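Local structure of toxin-antitoxin system toxin HepN family (Shewanella oneidensis MR-1, 6M6U) at the interface of chains A and B and the interface of chains C and B. The protein cleaves mRNA as the bacteriostatic toxin of a type VII toxin-antitoxin system and is neutralised mostly through tri-AMPylation by its antitoxin MntA. Numbering follows the deposited sequence. Chains: chain A/B, Toxin-antitoxin system toxin HepN family; chain C, Toxin-antitoxin system antitoxin MntA family.

Contact 1 joins two HepT toxin subunits, and contact 2 joins one of them to the antitoxin MntA; the centres of their C-alpha atoms lie about 25 Å apart. The long helix 33-61 of chain B serves both, B:Leu41 and B:Gln44 facing the sister toxin and B:Asn55, B:Asn58 and B:Arg59, within its last two turns, facing MntA. The centre of contact 1 is about 7 Å from the active-site A:Arg97, that of contact 2 about 15 Å from B:Arg97. One helix thus takes part in both toxin pairing and antitoxin docking within the HepT(6):MntA(2) octamer, and may link them.

Contact 1: the interface of chains A and B. Residues chain A 37, 40-41, 44, 101; chain B 41, 44, 101.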
ATOM      1  N   ASP A  37     -53.908   5.003 -11.377  1.00 56.40           N
ATOM      2  CA  ASP A  37     -52.709   4.189 -11.209  1.00 54.52           C
ATOM      3  C   ASP A  37     -52.397   3.387 -12.469  1.00 55.18           C
ATOM      4  O   ASP A  37     -51.248   3.341 -12.923  1.00 52.17           O
ATOM      5  CB  ASP A  37     -52.882   3.251 -10.014  1.00 55.59           C
ATOM      6  CG  ASP A  37     -52.923   3.989  -8.685  1.00 61.61           C
ATOM      7  OD1 ASP A  37     -52.547   5.180  -8.642  1.00 66.33           O
ATOM      8  OD2 ASP A  37     -53.319   3.364  -7.676  1.00 62.41           O
ATOM      9  N   ILE A  40     -51.412   5.707 -15.399  1.00 49.92           N
ATOM     10  CA  ILE A  40     -50.104   6.303 -15.148  1.00 52.15           C
ATOM     11  C   ILE A  40     -48.996   5.273 -15.349  1.00 57.18           C
ATOM     12  O   ILE A  40     -47.947   5.579 -15.928  1.00 57.49           O
ATOM     13  CB  ILE A  40     -50.072   6.924 -13.739  1.00 48.83           C
ATOM     14  CG1 ILE A  40     -50.938   8.190 -13.704  1.00 49.63           C
ATOM     15  CG2 ILE A  40     -48.644   7.211 -13.302  1.00 46.97           C
ATOM     16  CD1 ILE A  40     -51.148   8.757 -12.315  1.00 50.96           C
ATOM     17  N   LEU A  41     -49.221   4.035 -14.906  1.00 54.21           N
ATOM     18  CA  LEU A  41     -48.189   3.012 -15.040  1.00 53.23           C
ATOM     19  C   LEU A  41     -47.959   2.655 -16.502  1.00 54.41           C
ATOM     20  O   LEU A  41     -46.812   2.504 -16.945  1.00 58.21           O
ATOM     21  CB  LEU A  41     -48.560   1.769 -14.235  1.00 55.07           C
ATOM     22  CG  LEU A  41     -47.456   0.700 -14.262  1.00 58.97           C
ATOM     23  CD1 LEU A  41     -46.408   0.980 -13.190  1.00 60.67           C
ATOM     24  CD2 LEU A  41     -48.028  -0.691 -14.092  1.00 56.26           C
ATOM     25  N   GLN A  44     -45.966   5.303 -18.128  1.00 51.57           N
ATOM     26  CA  GLN A  44     -44.557   5.114 -17.801  1.00 50.03           C
ATOM     27  C   GLN A  44     -43.929   4.038 -18.679  1.00 49.17           C
ATOM     28  O   GLN A  44     -42.836   4.225 -19.225  1.00 46.44           O
ATOM     29  CB  GLN A  44     -44.413   4.754 -16.325  1.00 46.12           C
ATOM     30  CG  GLN A  44     -43.023   4.297 -15.936  1.00 46.14           C
ATOM     31  CD  GLN A  44     -42.899   4.056 -14.452  1.00 50.83           C
ATOM     32  OE1 GLN A  44     -42.658   4.984 -13.684  1.00 47.14           O
ATOM     33  NE2 GLN A  44     -43.080   2.805 -14.035  1.00 56.76           N
ATOM     34  N   VAL A 101     -45.829   9.832 -11.488  1.00 51.15           N
ATOM     35  CA  VAL A 101     -45.328   8.711 -10.700  1.00 52.14           C
ATOM     36  C   VAL A 101     -44.752   9.187  -9.371  1.00 59.04           C
ATOM     37  O   VAL A 101     -45.116   8.676  -8.306  1.00 63.69           O
ATOM     38  CB  VAL A 101     -44.295   7.908 -11.511  1.00 51.90           C
ATOM     39  CG1 VAL A 101     -43.754   6.757 -10.679  1.00 49.96           C
ATOM     40  CG2 VAL A 101     -44.919   7.393 -12.802  1.00 49.32           C
TER
ATOM     41  N   LEU B  41     -47.518  -0.177  -9.368  1.00 51.83           N
ATOM     42  CA  LEU B  41     -47.141   1.234  -9.378  1.00 51.40           C
ATOM     43  C   LEU B  41     -46.868   1.742  -7.970  1.00 55.23           C
ATOM     44  O   LEU B  41     -45.834   2.372  -7.714  1.00 57.80           O
ATOM     45  CB  LEU B  41     -48.229   2.077 -10.038  1.00 51.83           C
ATOM     46  CG  LEU B  41     -47.901   3.575 -10.061  1.00 52.93           C
ATOM     47  CD1 LEU B  41     -46.673   3.847 -10.915  1.00 50.89           C
ATOM     48  CD2 LEU B  41     -49.083   4.397 -10.552  1.00 57.53           C
ATOM     49  N   GLN B  44     -43.682   0.518  -6.599  1.00 49.64           N
ATOM     50  CA  GLN B  44     -42.589   1.322  -7.133  1.00 47.64           C
ATOM     51  C   GLN B  44     -42.469   2.649  -6.394  1.00 49.24           C
ATOM     52  O   GLN B  44     -41.363   3.064  -6.033  1.00 54.31           O
ATOM     53  CB  GLN B  44     -42.797   1.552  -8.634  1.00 44.37           C
ATOM     54  CG  GLN B  44     -41.824   2.536  -9.268  1.00 46.46           C
ATOM     55  CD  GLN B  44     -42.181   2.880 -10.708  1.00 48.72           C
ATOM     56  OE1 GLN B  44     -42.987   2.194 -11.347  1.00 55.70           O
ATOM     57  NE2 GLN B  44     -41.590   3.952 -11.220  1.00 39.90           N
ATOM     58  N   VAL B 101     -39.917  -1.277 -13.868  1.00 72.45           N
ATOM     59  CA  VAL B 101     -39.798  -0.050 -14.651  1.00 72.32           C
ATOM     60  C   VAL B 101     -39.210  -0.332 -16.029  1.00 74.44           C
ATOM     61  O   VAL B 101     -39.687   0.192 -17.044  1.00 75.41           O
ATOM     62  CB  VAL B 101     -38.963   0.994 -13.885  1.00 70.11           C
ATOM     63  CG1 VAL B 101     -38.715   2.222 -14.750  1.00 68.69           C
ATOM     64  CG2 VAL B 101     -39.660   1.385 -12.591  1.00 73.05           C
TER
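B:Leu41 and the facing glutamines A:Gln44 and B:Gln44 carry most of the buried surface in this patch of the two-fold HEPN toxin interface, where helix 33-60 of chain A meets helix 33-61 of chain B beside the RX(4)HXY motif, to which A:Val101 and B:Val101 belong. The glutamines approach from opposite directions and join their amides in a reciprocal pair. A:Gln44 NE2 gives a nearly straight bond to B:Gln44 OE1 at 2.8 Å, in the carbonyl plane and on a lone pair. In return B:Gln44 NE2 reaches A:Gln44 OE1 at 2.9 Å, its donor tilted 19° from that carbonyl plane. The amide planes are 30° apart, nearly coplanar, so that each carboxamide uses both its N-H and its C=O on its twin, which probably fixes the rotation of both amides. Both glutamine side chains run extended beyond CG, which carries the amides towards the partner helix. Next to this polar pair, A:Val101 lays CG1 3.6 Å from B:Gln44 NE2, bringing the motif helix 84-102 against the amides.

B:Leu41 divides its two methyls. CD1 meets A:Leu41 CD1 at 3.7 Å as the two leucines lie antiparallel alongside each other. With CG anti to the backbone N (chi1 179°), the other methyl, CD2, is carried to the backbone of A:Asp37, 3.7 Å from its CA, and to A:Ile40 CG2 at 4.0 Å, where the isoleucine stands nearly perpendicular to the leucine.

Contact 2: the interface of chains C and B. Residues chain C 120-121, 124; chain B 55, 58-59, 64-66.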
ATOM      1  N   ALA C 120     -28.650  15.456  -6.783  1.00 55.48           N
ATOM      2  CA  ALA C 120     -28.432  16.395  -5.688  1.00 55.42           C
ATOM      3  C   ALA C 120     -27.183  16.034  -4.884  1.00 55.25           C
ATOM      4  O   ALA C 120     -26.479  16.924  -4.389  1.00 55.58           O
ATOM      5  CB  ALA C 120     -29.661  16.444  -4.784  1.00 47.90           C
ATOM      6  N   ILE C 121     -26.890  14.739  -4.751  1.00 53.11           N
ATOM      7  CA  ILE C 121     -25.713  14.321  -3.997  1.00 53.51           C
ATOM      8  C   ILE C 121     -24.435  14.780  -4.692  1.00 54.67           C
ATOM      9  O   ILE C 121     -23.520  15.307  -4.047  1.00 53.71           O
ATOM     10  CB  ILE C 121     -25.733  12.798  -3.787  1.00 52.19           C
ATOM     11  CG1 ILE C 121     -26.839  12.415  -2.806  1.00 49.14           C
ATOM     12  CG2 ILE C 121     -24.373  12.301  -3.328  1.00 54.63           C
ATOM     13  CD1 ILE C 121     -27.116  10.933  -2.752  1.00 48.19           C
ATOM     14  N   ASP C 124     -23.995  18.536  -4.630  1.00 69.00           N
ATOM     15  CA  ASP C 124     -23.515  18.917  -3.305  1.00 70.81           C
ATOM     16  C   ASP C 124     -22.029  18.598  -3.136  1.00 73.96           C
ATOM     17  O   ASP C 124     -21.286  19.375  -2.526  1.00 73.47           O
ATOM     18  CB  ASP C 124     -24.359  18.205  -2.248  1.00 77.73           C
ATOM     19  CG  ASP C 124     -23.863  18.437  -0.838  1.00 86.29           C
ATOM     20  OD1 ASP C 124     -22.988  17.670  -0.380  1.00 88.96           O
ATOM     21  OD2 ASP C 124     -24.361  19.376  -0.184  1.00 89.73           O
TER
ATOM     22  N   ASN B  55     -31.227   9.021   0.008  1.00 53.05           N
ATOM     23  CA  ASN B  55     -30.321   9.968  -0.633  1.00 53.84           C
ATOM     24  C   ASN B  55     -30.331  11.319   0.062  1.00 52.61           C
ATOM     25  O   ASN B  55     -29.310  12.014   0.071  1.00 51.23           O
ATOM     26  CB  ASN B  55     -30.677  10.140  -2.109  1.00 51.12           C
ATOM     27  CG  ASN B  55     -30.237   8.968  -2.944  1.00 53.58           C
ATOM     28  OD1 ASN B  55     -29.403   8.174  -2.513  1.00 50.12           O
ATOM     29  ND2 ASN B  55     -30.791   8.848  -4.145  1.00 58.30           N
ATOM     30  N   ASN B  58     -27.981  10.622   2.801  1.00 66.74           N
ATOM     31  CA  ASN B  58     -26.649  10.512   2.213  1.00 65.09           C
ATOM     32  C   ASN B  58     -26.079  11.885   1.884  1.00 65.61           C
ATOM     33  O   ASN B  58     -24.889  12.136   2.100  1.00 64.26           O
ATOM     34  CB  ASN B  58     -26.690   9.649   0.950  1.00 66.03           C
ATOM     35  CG  ASN B  58     -26.989   8.191   1.243  1.00 67.62           C
ATOM     36  OD1 ASN B  58     -26.647   7.677   2.307  1.00 71.21           O
ATOM     37  ND2 ASN B  58     -27.623   7.512   0.290  1.00 61.14           N
ATOM     38  N   ARG B  59     -26.913  12.786   1.360  1.00 70.93           N
ATOM     39  CA  ARG B  59     -26.428  14.116   1.002  1.00 76.23           C
ATOM     40  C   ARG B  59     -26.162  14.960   2.240  1.00 83.48           C
ATOM     41  O   ARG B  59     -25.130  15.635   2.328  1.00 85.00           O
ATOM     42  CB  ARG B  59     -27.429  14.824   0.087  1.00 71.58           C
ATOM     43  CG  ARG B  59     -26.883  16.105  -0.529  1.00 70.75           C
ATOM     44  CD  ARG B  59     -27.825  17.289  -0.358  1.00 73.31           C
ATOM     45  NE  ARG B  59     -29.128  17.061  -0.976  1.00 77.63           N
ATOM     46  CZ  ARG B  59     -30.272  16.995  -0.303  1.00 82.21           C
ATOM     47  NH1 ARG B  59     -30.275  17.152   1.015  1.00 84.05           N
ATOM     48  NH2 ARG B  59     -31.415  16.782  -0.945  1.00 81.17           N
ATOM     49  N   GLY B  64     -21.540   9.424   1.004  1.00 47.07           N
ATOM     50  CA  GLY B  64     -20.960   8.914  -0.219  1.00 46.36           C
ATOM     51  C   GLY B  64     -21.821   9.145  -1.443  1.00 50.16           C
ATOM     52  O   GLY B  64     -22.933   9.678  -1.353  1.00 53.57           O
ATOM     53  N   ILE B  65     -21.307   8.743  -2.598  1.00 49.91           N
ATOM     54  CA  ILE B  65     -21.987   8.899  -3.875  1.00 49.50           C
ATOM     55  C   ILE B  65     -22.505   7.525  -4.293  1.00 48.79           C
ATOM     56  O   ILE B  65     -21.702   6.630  -4.608  1.00 44.25           O
ATOM     57  CB  ILE B  65     -21.054   9.497  -4.933  1.00 51.12           C
ATOM     58  CG1 ILE B  65     -20.575  10.873  -4.463  1.00 54.06           C
ATOM     59  CG2 ILE B  65     -21.768   9.593  -6.276  1.00 47.99           C
ATOM     60  CD1 ILE B  65     -19.289  11.324  -5.095  1.00 55.29           C
ATOM     61  N   PRO B  66     -23.823   7.301  -4.294  1.00 40.32           N
ATOM     62  CA  PRO B  66     -24.345   5.993  -4.702  1.00 37.17           C
ATOM     63  C   PRO B  66     -23.956   5.684  -6.139  1.00 35.65           C
ATOM     64  O   PRO B  66     -24.002   6.549  -7.015  1.00 44.10           O
ATOM     65  CB  PRO B  66     -25.867   6.142  -4.539  1.00 38.55           C
ATOM     66  CG  PRO B  66     -26.120   7.606  -4.517  1.00 42.23           C
ATOM     67  CD  PRO B  66     -24.895   8.233  -3.908  1.00 37.36           C
TER
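C:Ile121 of the antitoxin MntA inserts between the end of toxin helix 33-61 and the segment B:Gly64 to B:Pro66, illustrating how one branched side chain can pack against both a helix end and the segment that follows it. From CB the chain forks. CG2, anti to the backbone N, turns towards the segment after the helix and meets the carbonyl oxygen B:Gly64 O at 3.6 Å. CG1, placed anti to the carbonyl carbon (chi1 -70°), runs towards the toxin helix and lies 3.8 Å from B:Arg59 CB. The tip, CD1, meets the proline ring at B:Pro66 CD, 3.7 Å away. It also touches B:Asn55 OD1 at 3.6 Å, C:Ile121 running nearly perpendicular to the B:Asn55 side chain. B:Asn58 CB adds a further contact to CD1 at 3.9 Å.

B:Arg59 flanks the isoleucine, its side chain kinked along the CB-CG and CG-CD bonds. Its CG packs on C:Asp124 CB at 3.7 Å, and C:Ala120 CB comes to the edge of the guanidinium, in its plane. The carboxylate and guanidinium planes are 56° apart, and C:Asp124 OD2 stays 5.4 Å from B:Arg59 NE, a spacing at which opposite charges may still attract without direct contact.

In the fold, the antitoxin supplies the last turns of its C-terminal helix 97-125, docked where toxin helix 33-61 ends and the chain turns towards helix 69-78.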